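Local coordinates for RimK domain protein ATP-grasp (Sphaerobacter thermophilus, PDB 5I47) that probably binds ATP and metal ions and may work as an ATP-dependent carboxylate-amine ligase, at residues Pro128-Ser133 with Phe140-Val145; Arg110-Glu115 with Val167-Phe172; Thr234-Val239 with Ala252-Phe257. One frame throughout, in Å; residues are numbered along the deposited sequence.

How the interactions relate
Interactions 1 and 2 belong to one four-stranded antiparallel sheet, ordered 109-112, 167-171, 129-133, 143-145, and their centres are about 9 Å apart. They touch directly, since strands 129-133 and 167-171 are neighbours: Lys132 NZ meets Gln170 OE1 in a probable hydrogen bond. Along the chain, the hairpin of interaction 1 falls between the two strands of interaction 2. Interaction 3 comes later, at the base of the hairpin 235-241/246-253 in a separate five-stranded antiparallel sheet; its centre is about 20 Å from that of interaction 1 and about 24 Å from that of interaction 2. All lie in the RimK-like ATP-grasp range, consistent with the two sheet-bearing lobes between which ATP-grasp enzymes hold nucleotide.

Interaction 1: residues Pro128-Ser133 with Phe140-Val145; sequences PVVLKS and FPVALV
The carbonyl oxygen of Leu131 takes two hydrogens, one from Ala143 N at 3.2 Å and one from water 1. That water also donates to Phe140 O and accepts from Ser133 N at 2.9 Å, so it bridges the two segments beyond the last bridge, Leu131 with Ala143. Water 2 makes a second bridge, donating to Phe140 O at 2.6 Å and to Ser133 OG, whose hydroxyl is also bonded to Thr135 O. Further along, the hairpin is a regular antiparallel ladder, with Val145 N to Val129 O at 2.8 Å among its bonds.

On one face the Leu131 and Val145 side chains cross obliquely, CG to CG2 4.2 Å, while Val129 and Val145 lie side by side, CG2 of Val129 against CB of Val145; helix 148-160 covers this face through Ala151 and Ile154. On the other, Val142 CG1, anti to its backbone N (chi1 -176°), meets both Lys132 CG at 3.9 Å and Val130 CB. The lysine chain runs extended past this valine to its partner Gln170 OE1. Beyond the ladder, Ser133 CB approaches Phe140 CD2 at 3.8 Å. The hairpin is thus held by direct backbone bonds from Val129 to Leu131 and by water-mediated ones near its turn.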
loop_
_atom_site.group_PDB
_atom_site.type_symbol
_atom_site.label_atom_id
_atom_site.label_comp_id
_atom_site.label_asym_id
_atom_site.label_seq_id
_atom_site.Cartn_x
_atom_site.Cartn_y
_atom_site.Cartn_z
ATOM N N PRO B 128 19.690 1.890 20.659
ATOM C CA PRO B 128 19.110 0.909 19.738
ATOM C C PRO B 128 18.017 1.506 18.858
ATOM O O PRO B 128 17.535 2.607 19.132
ATOM C CB PRO B 128 18.532 -0.142 20.685
ATOM C CG PRO B 128 18.067 0.668 21.853
ATOM C CD PRO B 128 19.046 1.828 21.986
ATOM N N VAL B 129 17.645 0.779 17.803
ATOM C CA VAL B 129 16.563 1.159 16.900
ATOM C C VAL B 129 15.802 -0.101 16.508
ATOM O O VAL B 129 16.235 -1.224 16.771
ATOM C CB VAL B 129 17.073 1.888 15.637
ATOM C CG1 VAL B 129 17.768 3.187 16.002
ATOM C CG2 VAL B 129 18.004 0.985 14.844
ATOM N N VAL B 130 14.653 0.095 15.866
ATOM C CA VAL B 130 13.864 -0.996 15.305
ATOM C C VAL B 130 13.637 -0.725 13.823
ATOM O O VAL B 130 13.444 0.425 13.414
ATOM C CB VAL B 130 12.516 -1.176 16.036
ATOM C CG1 VAL B 130 12.736 -1.750 17.418
ATOM C CG2 VAL B 130 11.776 0.145 16.127
ATOM N N LEU B 131 13.681 -1.785 13.022
ATOM C CA LEU B 131 13.366 -1.713 11.601
ATOM C C LEU B 131 11.933 -2.172 11.390
ATOM O O LEU B 131 11.559 -3.270 11.812
ATOM C CB LEU B 131 14.313 -2.578 10.765
ATOM C CG LEU B 131 15.813 -2.280 10.781
ATOM C CD1 LEU B 131 16.508 -3.104 9.718
ATOM C CD2 LEU B 131 16.080 -0.806 10.573
ATOM N N LYS B 132 11.136 -1.332 10.738
ATOM C CA LYS B 132 9.736 -1.625 10.466
ATOM C C LYS B 132 9.481 -1.405 8.986
ATOM O O LYS B 132 9.747 -0.316 8.467
ATOM C CB LYS B 132 8.805 -0.737 11.299
ATOM C CG LYS B 132 8.953 -0.872 12.803
ATOM C CD LYS B 132 7.982 0.059 13.525
ATOM C CE LYS B 132 8.019 -0.133 15.038
ATOM N NZ LYS B 132 7.005 0.732 15.713
ATOM N N SER B 133 8.975 -2.429 8.308
ATOM C CA SER B 133 8.508 -2.243 6.942
ATOM C C SER B 133 7.392 -1.204 6.913
ATOM O O SER B 133 6.628 -1.057 7.873
ATOM C CB SER B 133 8.017 -3.573 6.365
ATOM O OG SER B 133 7.171 -4.246 7.283
ATOM N N PHE B 140 7.981 -9.889 7.511
ATOM C CA PHE B 140 9.006 -8.959 7.986
ATOM C C PHE B 140 8.534 -8.407 9.323
ATOM O O PHE B 140 8.007 -7.291 9.404
ATOM C CB PHE B 140 9.251 -7.837 6.969
ATOM C CG PHE B 140 10.490 -7.004 7.239
ATOM C CD1 PHE B 140 11.233 -7.162 8.402
ATOM C CD2 PHE B 140 10.907 -6.054 6.315
ATOM C CE1 PHE B 140 12.361 -6.392 8.638
ATOM C CE2 PHE B 140 12.035 -5.284 6.544
ATOM C CZ PHE B 140 12.762 -5.455 7.709
ATOM N N PRO B 141 8.699 -9.171 10.398
ATOM C CA PRO B 141 8.330 -8.662 11.719
ATOM C C PRO B 141 9.298 -7.582 12.176
ATOM O O PRO B 141 10.412 -7.450 11.663
ATOM C CB PRO B 141 8.409 -9.902 12.615
ATOM C CG PRO B 141 9.399 -10.785 11.932
ATOM C CD PRO B 141 9.217 -10.549 10.459
ATOM N N VAL B 142 8.842 -6.792 13.154
ATOM C CA VAL B 142 9.662 -5.711 13.685
ATOM C C VAL B 142 10.975 -6.276 14.206
ATOM O O VAL B 142 11.005 -7.319 14.871
ATOM C CB VAL B 142 8.897 -4.953 14.782
ATOM C CG1 VAL B 142 9.709 -3.765 15.277
ATOM C CG2 VAL B 142 7.544 -4.497 14.254
ATOM N N ALA B 143 12.075 -5.592 13.895
ATOM C CA ALA B 143 13.420 -6.121 14.104
ATOM C C ALA B 143 14.210 -5.186 15.013
ATOM O O ALA B 143 14.517 -4.054 14.628
ATOM C CB ALA B 143 14.130 -6.309 12.765
ATOM N N LEU B 144 14.558 -5.665 16.206
ATOM C CA LEU B 144 15.342 -4.872 17.143
ATOM C C LEU B 144 16.820 -4.919 16.772
ATOM O O LEU B 144 17.356 -5.976 16.429
ATOM C CB LEU B 144 15.137 -5.373 18.572
ATOM C CG LEU B 144 15.975 -4.715 19.675
ATOM C CD1 LEU B 144 15.709 -3.221 19.761
ATOM C CD2 LEU B 144 15.718 -5.387 21.019
ATOM N N VAL B 145 17.472 -3.760 16.838
ATOM C CA VAL B 145 18.862 -3.594 16.415
ATOM C C VAL B 145 19.595 -2.905 17.560
ATOM O O VAL B 145 19.456 -1.692 17.752
ATOM C CB VAL B 145 18.984 -2.784 15.117
ATOM C CG1 VAL B 145 20.442 -2.571 14.750
ATOM C CG2 VAL B 145 18.246 -3.478 13.988
HETATM O O HOH W 1 9.249 -4.728 10.033
HETATM O O HOH W 2 5.907 -5.846 9.518
#

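Interaction 2: residues Arg110-Glu115 with Val167-Phe172; sequences RVCFGE and VLVQQF
Strands 110-112 and 167-171 run antiparallel, their axes 4.8 Å apart at closest and 150° apart in direction, at one edge, within this chain, of the four-stranded antiparallel sheet of an ATP-grasp domain. Arg110 with Val169 and Cys112 with Val167 are hydrogen-bonded pairs; Val111 with Leu168 between them is a non-hydrogen-bonded one. Cys112 N reaches Val167 O at 3.0 Å. The ladder ends where the first strand turns off at Phe113 and Gly114 takes the N-cap position of helix 115-125.

Side chains alternate between the two faces. Val111 and Leu168 lie alongside each other, pointing the same way, with Val111 CG2 3.9 Å from Leu168 CD2. On the other face Cys112 SG meets not its pair mate Val167 but Val169, diagonally across the ladder: SG, anti to the carbonyl carbon (chi1 -55°), comes within 3.6 Å of Val169 CG2. Ala121 and Ile118 of helix 115-125 pack over this face. Arg110 bends at chi2 (-59°), and its guanidinium leaves the contact for salt bridges with Glu108 and Glu124, both made by NH2.

Strand 110-112 is the outermost of this sheet within the chain, but Val111 and Cys112 pair with an antiparallel strand of the second subunit, so the sheet continues across the dimer interface. Arg110 O receives two approaches from strand 167-171: Val169 N donates to it at 2.9 Å, and Leu168 CA makes a longer CA-H...O contact at 3.4 Å.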
loop_
_atom_site.group_PDB
_atom_site.type_symbol
_atom_site.label_atom_id
_atom_site.label_comp_id
_atom_site.label_asym_id
_atom_site.label_seq_id
_atom_site.Cartn_x
_atom_site.Cartn_y
_atom_site.Cartn_z
ATOM N N ARG B 110 13.074 7.631 10.897
ATOM C CA ARG B 110 13.579 7.983 9.580
ATOM C C ARG B 110 13.035 7.001 8.553
ATOM O O ARG B 110 12.960 5.795 8.810
ATOM C CB ARG B 110 15.111 7.977 9.537
ATOM C CG ARG B 110 15.766 9.044 10.385
ATOM C CD ARG B 110 15.330 10.435 9.957
ATOM N NE ARG B 110 15.847 11.460 10.862
ATOM C CZ ARG B 110 15.312 11.753 12.044
ATOM N NH1 ARG B 110 14.240 11.101 12.475
ATOM N NH2 ARG B 110 15.851 12.698 12.801
ATOM N N VAL B 111 12.666 7.520 7.389
ATOM C CA VAL B 111 12.214 6.705 6.269
ATOM C C VAL B 111 13.417 6.485 5.364
ATOM O O VAL B 111 13.933 7.431 4.757
ATOM C CB VAL B 111 11.055 7.370 5.514
ATOM C CG1 VAL B 111 10.364 6.359 4.613
ATOM C CG2 VAL B 111 10.068 7.990 6.497
ATOM N N CYS B 112 13.874 5.240 5.280
ATOM C CA CYS B 112 15.101 4.890 4.575
ATOM C C CYS B 112 14.782 3.989 3.394
ATOM O O CYS B 112 14.164 2.931 3.560
ATOM C CB CYS B 112 16.087 4.201 5.519
ATOM S SG CYS B 112 16.426 5.185 6.978
ATOM N N PHE B 113 15.221 4.403 2.206
ATOM C CA PHE B 113 14.899 3.706 0.971
ATOM C C PHE B 113 16.053 2.847 0.460
ATOM O O PHE B 113 16.007 2.377 -0.682
ATOM C CB PHE B 113 14.444 4.719 -0.085
ATOM C CG PHE B 113 13.148 5.412 0.271
ATOM C CD1 PHE B 113 13.145 6.536 1.082
ATOM C CD2 PHE B 113 11.933 4.916 -0.178
ATOM C CE1 PHE B 113 11.956 7.162 1.429
ATOM C CE2 PHE B 113 10.742 5.538 0.162
ATOM C CZ PHE B 113 10.755 6.662 0.968
ATOM N N GLY B 114 17.068 2.611 1.288
ATOM C CA GLY B 114 18.166 1.744 0.892
ATOM C C GLY B 114 19.071 1.435 2.065
ATOM O O GLY B 114 18.920 1.986 3.158
ATOM N N GLU B 115 20.031 0.539 1.810
ATOM C CA GLU B 115 20.915 0.063 2.872
ATOM C C GLU B 115 21.748 1.198 3.457
ATOM O O GLU B 115 21.885 1.316 4.680
ATOM C CB GLU B 115 21.825 -1.046 2.343
ATOM C CG GLU B 115 23.017 -1.334 3.247
ATOM C CD GLU B 115 23.972 -2.358 2.663
ATOM O OE1 GLU B 115 23.673 -2.905 1.580
ATOM O OE2 GLU B 115 25.023 -2.614 3.291
ATOM N N VAL B 167 12.441 0.764 4.534
ATOM C CA VAL B 167 12.063 0.451 5.908
ATOM C C VAL B 167 12.091 1.732 6.732
ATOM O O VAL B 167 12.646 2.753 6.325
ATOM C CB VAL B 167 12.979 -0.609 6.566
ATOM C CG1 VAL B 167 13.244 -1.781 5.627
ATOM C CG2 VAL B 167 14.274 0.022 7.044
ATOM N N LEU B 168 11.482 1.654 7.914
ATOM C CA LEU B 168 11.528 2.712 8.914
ATOM C C LEU B 168 12.596 2.375 9.946
ATOM O O LEU B 168 12.590 1.277 10.515
ATOM C CB LEU B 168 10.176 2.875 9.614
ATOM C CG LEU B 168 8.944 3.281 8.803
ATOM C CD1 LEU B 168 7.718 3.272 9.696
ATOM C CD2 LEU B 168 9.134 4.648 8.172
ATOM N N VAL B 169 13.508 3.310 10.180
ATOM C CA VAL B 169 14.492 3.202 11.251
ATOM C C VAL B 169 13.979 4.057 12.401
ATOM O O VAL B 169 13.999 5.291 12.328
ATOM C CB VAL B 169 15.888 3.643 10.790
ATOM C CG1 VAL B 169 16.873 3.569 11.942
ATOM C CG2 VAL B 169 16.362 2.770 9.636
ATOM N N GLN B 170 13.493 3.406 13.456
ATOM C CA GLN B 170 12.791 4.082 14.539
ATOM C C GLN B 170 13.530 3.870 15.850
ATOM O O GLN B 170 13.950 2.749 16.158
ATOM C CB GLN B 170 11.351 3.574 14.659
ATOM C CG GLN B 170 10.494 4.368 15.627
ATOM C CD GLN B 170 9.051 3.906 15.644
ATOM O OE1 GLN B 170 8.741 2.819 16.129
ATOM N NE2 GLN B 170 8.159 4.730 15.103
ATOM N N GLN B 171 13.680 4.947 16.617
ATOM C CA GLN B 171 14.333 4.854 17.914
ATOM C C GLN B 171 13.576 3.896 18.824
ATOM O O GLN B 171 12.342 3.848 18.820
ATOM C CB GLN B 171 14.426 6.238 18.558
ATOM C CG GLN B 171 14.989 6.237 19.969
ATOM C CD GLN B 171 15.381 7.624 20.433
ATOM O OE1 GLN B 171 14.587 8.340 21.046
ATOM N NE2 GLN B 171 16.616 8.016 20.136
ATOM N N PHE B 172 14.326 3.118 19.598
ATOM C CA PHE B 172 13.751 2.158 20.528
ATOM C C PHE B 172 13.663 2.777 21.915
ATOM O O PHE B 172 14.663 3.270 22.446
ATOM C CB PHE B 172 14.577 0.874 20.580
ATOM C CG PHE B 172 13.933 -0.220 21.379
ATOM C CD1 PHE B 172 12.866 -0.934 20.859
ATOM C CD2 PHE B 172 14.385 -0.530 22.650
ATOM C CE1 PHE B 172 12.264 -1.941 21.588
ATOM C CE2 PHE B 172 13.786 -1.538 23.386
ATOM C CZ PHE B 172 12.724 -2.243 22.853
#

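Interaction 3: residues Thr234-Val239 with Ala252-Phe257; sequences TYAVEV and ANLVDF
Tyr235 CB comes within 3.1 Å of Ala252 O, the same oxygen that accepts the bond from Ala236 N. From there CG stands between the backbone N and the carbonyl carbon (chi1 56°), and the ring leads away from segment 252-257; Val237 CG2 lies at its edge, in plane. At the tip, OH is hydrogen-bonded to Gly231 O.

Across the strands, Ala236 and Ala252 form a hydrogen-bonded antiparallel pair, with Ala236 N to Ala252 O at 2.9 Å. The ladder then gives way to an inverse gamma turn centred on Leu254. Its N-H donates to Thr234 O at 3.2 Å, from above the carbonyl plane, and weakly to Asn253 OD1 at 3.0 Å. Those two acceptors sit 2.9 Å apart, and sharing this N-H probably eases their repulsion. Asn253 ND2 donates to Asp57 O and Gly59 O. Leu254 CB packs 3.5 Å from Thr234 C, and its CD1 makes a loose apolar contact with Ala236 CB at 4.4 Å.

The tyrosine side chain ends up between sheet and helix: Ile226, Ile227 and Leu230 of helix 216-230 touch it, as do Val185 of strand 180-187 and Val251 of strand 246-253.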
loop_
_atom_site.group_PDB
_atom_site.type_symbol
_atom_site.label_atom_id
_atom_site.label_comp_id
_atom_site.label_asym_id
_atom_site.label_seq_id
_atom_site.Cartn_x
_atom_site.Cartn_y
_atom_site.Cartn_z
ATOM N N THR B 234 -12.384 -0.328 16.143
ATOM C CA THR B 234 -11.980 -1.406 17.041
ATOM C C THR B 234 -10.482 -1.620 16.850
ATOM O O THR B 234 -10.060 -2.293 15.907
ATOM C CB THR B 234 -12.778 -2.678 16.762
ATOM O OG1 THR B 234 -12.763 -2.957 15.358
ATOM C CG2 THR B 234 -14.216 -2.503 17.207
ATOM N N TYR B 235 -9.679 -1.035 17.739
ATOM C CA TYR B 235 -8.231 -1.103 17.594
ATOM C C TYR B 235 -7.564 -0.946 18.953
ATOM O O TYR B 235 -8.207 -0.621 19.952
ATOM C CB TYR B 235 -7.713 -0.050 16.600
ATOM C CG TYR B 235 -8.074 1.401 16.885
ATOM C CD1 TYR B 235 -7.340 2.161 17.791
ATOM C CD2 TYR B 235 -9.121 2.021 16.210
ATOM C CE1 TYR B 235 -7.656 3.491 18.035
ATOM C CE2 TYR B 235 -9.442 3.347 16.444
ATOM C CZ TYR B 235 -8.708 4.079 17.360
ATOM O OH TYR B 235 -9.027 5.404 17.593
ATOM N N ALA B 236 -6.253 -1.181 18.975
ATOM C CA ALA B 236 -5.450 -1.118 20.188
ATOM C C ALA B 236 -4.185 -0.316 19.921
ATOM O O ALA B 236 -3.423 -0.644 19.008
ATOM C CB ALA B 236 -5.090 -2.521 20.675
ATOM N N VAL B 237 -3.960 0.727 20.716
ATOM C CA VAL B 237 -2.803 1.605 20.565
ATOM C C VAL B 237 -1.699 1.117 21.496
ATOM O O VAL B 237 -1.874 1.091 22.722
ATOM C CB VAL B 237 -3.165 3.068 20.866
ATOM C CG1 VAL B 237 -2.018 3.991 20.496
ATOM C CG2 VAL B 237 -4.438 3.474 20.138
ATOM N N GLU B 238 -0.558 0.734 20.926
ATOM C CA GLU B 238 0.604 0.368 21.728
ATOM C C GLU B 238 1.326 1.637 22.164
ATOM O O GLU B 238 1.733 2.447 21.324
ATOM C CB GLU B 238 1.541 -0.547 20.940
ATOM N N VAL B 239 1.474 1.819 23.475
ATOM C CA VAL B 239 2.065 3.027 24.037
ATOM C C VAL B 239 3.212 2.634 24.960
ATOM O O VAL B 239 3.187 1.576 25.596
ATOM C CB VAL B 239 1.018 3.878 24.798
ATOM C CG1 VAL B 239 1.562 5.270 25.092
ATOM C CG2 VAL B 239 -0.278 3.972 24.004
ATOM N N ALA B 252 -2.976 -1.323 16.078
ATOM C CA ALA B 252 -3.330 -2.581 15.435
ATOM C C ALA B 252 -4.821 -2.829 15.593
ATOM O O ALA B 252 -5.503 -2.169 16.378
ATOM C CB ALA B 252 -2.537 -3.758 16.018
ATOM N N ASN B 253 -5.325 -3.803 14.840
ATOM C CA ASN B 253 -6.724 -4.189 14.952
ATOM C C ASN B 253 -6.975 -4.868 16.294
ATOM O O ASN B 253 -6.118 -5.579 16.824
ATOM C CB ASN B 253 -7.118 -5.126 13.808
ATOM C CG ASN B 253 -8.622 -5.290 13.681
ATOM O OD1 ASN B 253 -9.387 -4.432 14.112
ATOM N ND2 ASN B 253 -9.048 -6.393 13.085
ATOM N N LEU B 254 -8.167 -4.636 16.850
ATOM C CA LEU B 254 -8.538 -5.231 18.135
ATOM C C LEU B 254 -8.865 -6.704 17.910
ATOM O O LEU B 254 -10.020 -7.109 17.748
ATOM C CB LEU B 254 -9.708 -4.489 18.767
ATOM C CG LEU B 254 -10.058 -4.949 20.182
ATOM C CD1 LEU B 254 -8.878 -4.734 21.116
ATOM C CD2 LEU B 254 -11.295 -4.231 20.702
ATOM N N VAL B 255 -7.813 -7.519 17.895
ATOM C CA VAL B 255 -7.960 -8.957 17.693
ATOM C C VAL B 255 -8.132 -9.686 19.016
ATOM O O VAL B 255 -9.000 -10.551 19.153
ATOM C CB VAL B 255 -6.753 -9.505 16.902
ATOM C CG1 VAL B 255 -6.828 -11.015 16.804
ATOM C CG2 VAL B 255 -6.701 -8.886 15.512
ATOM N N ASP B 256 -7.315 -9.344 20.012
ATOM C CA ASP B 256 -7.363 -9.971 21.328
ATOM C C ASP B 256 -8.017 -9.009 22.313
ATOM O O ASP B 256 -7.392 -8.033 22.741
ATOM C CB ASP B 256 -5.962 -10.350 21.807
ATOM C CG ASP B 256 -5.097 -10.912 20.702
ATOM O OD1 ASP B 256 -5.586 -11.768 19.932
ATOM O OD2 ASP B 256 -3.924 -10.491 20.600
ATOM N N PHE B 257 -9.270 -9.277 22.672
ATOM C CA PHE B 257 -9.889 -8.638 23.827
ATOM C C PHE B 257 -10.350 -9.684 24.836
ATOM O O PHE B 257 -11.327 -9.483 25.561
ATOM C CB PHE B 257 -11.034 -7.710 23.415
ATOM C CG PHE B 257 -12.112 -8.368 22.597
ATOM C CD1 PHE B 257 -13.224 -8.925 23.208
ATOM C CD2 PHE B 257 -12.039 -8.381 21.214
ATOM C CE1 PHE B 257 -14.229 -9.506 22.457
ATOM C CE2 PHE B 257 -13.038 -8.965 20.456
ATOM C CZ PHE B 257 -14.134 -9.525 21.078
#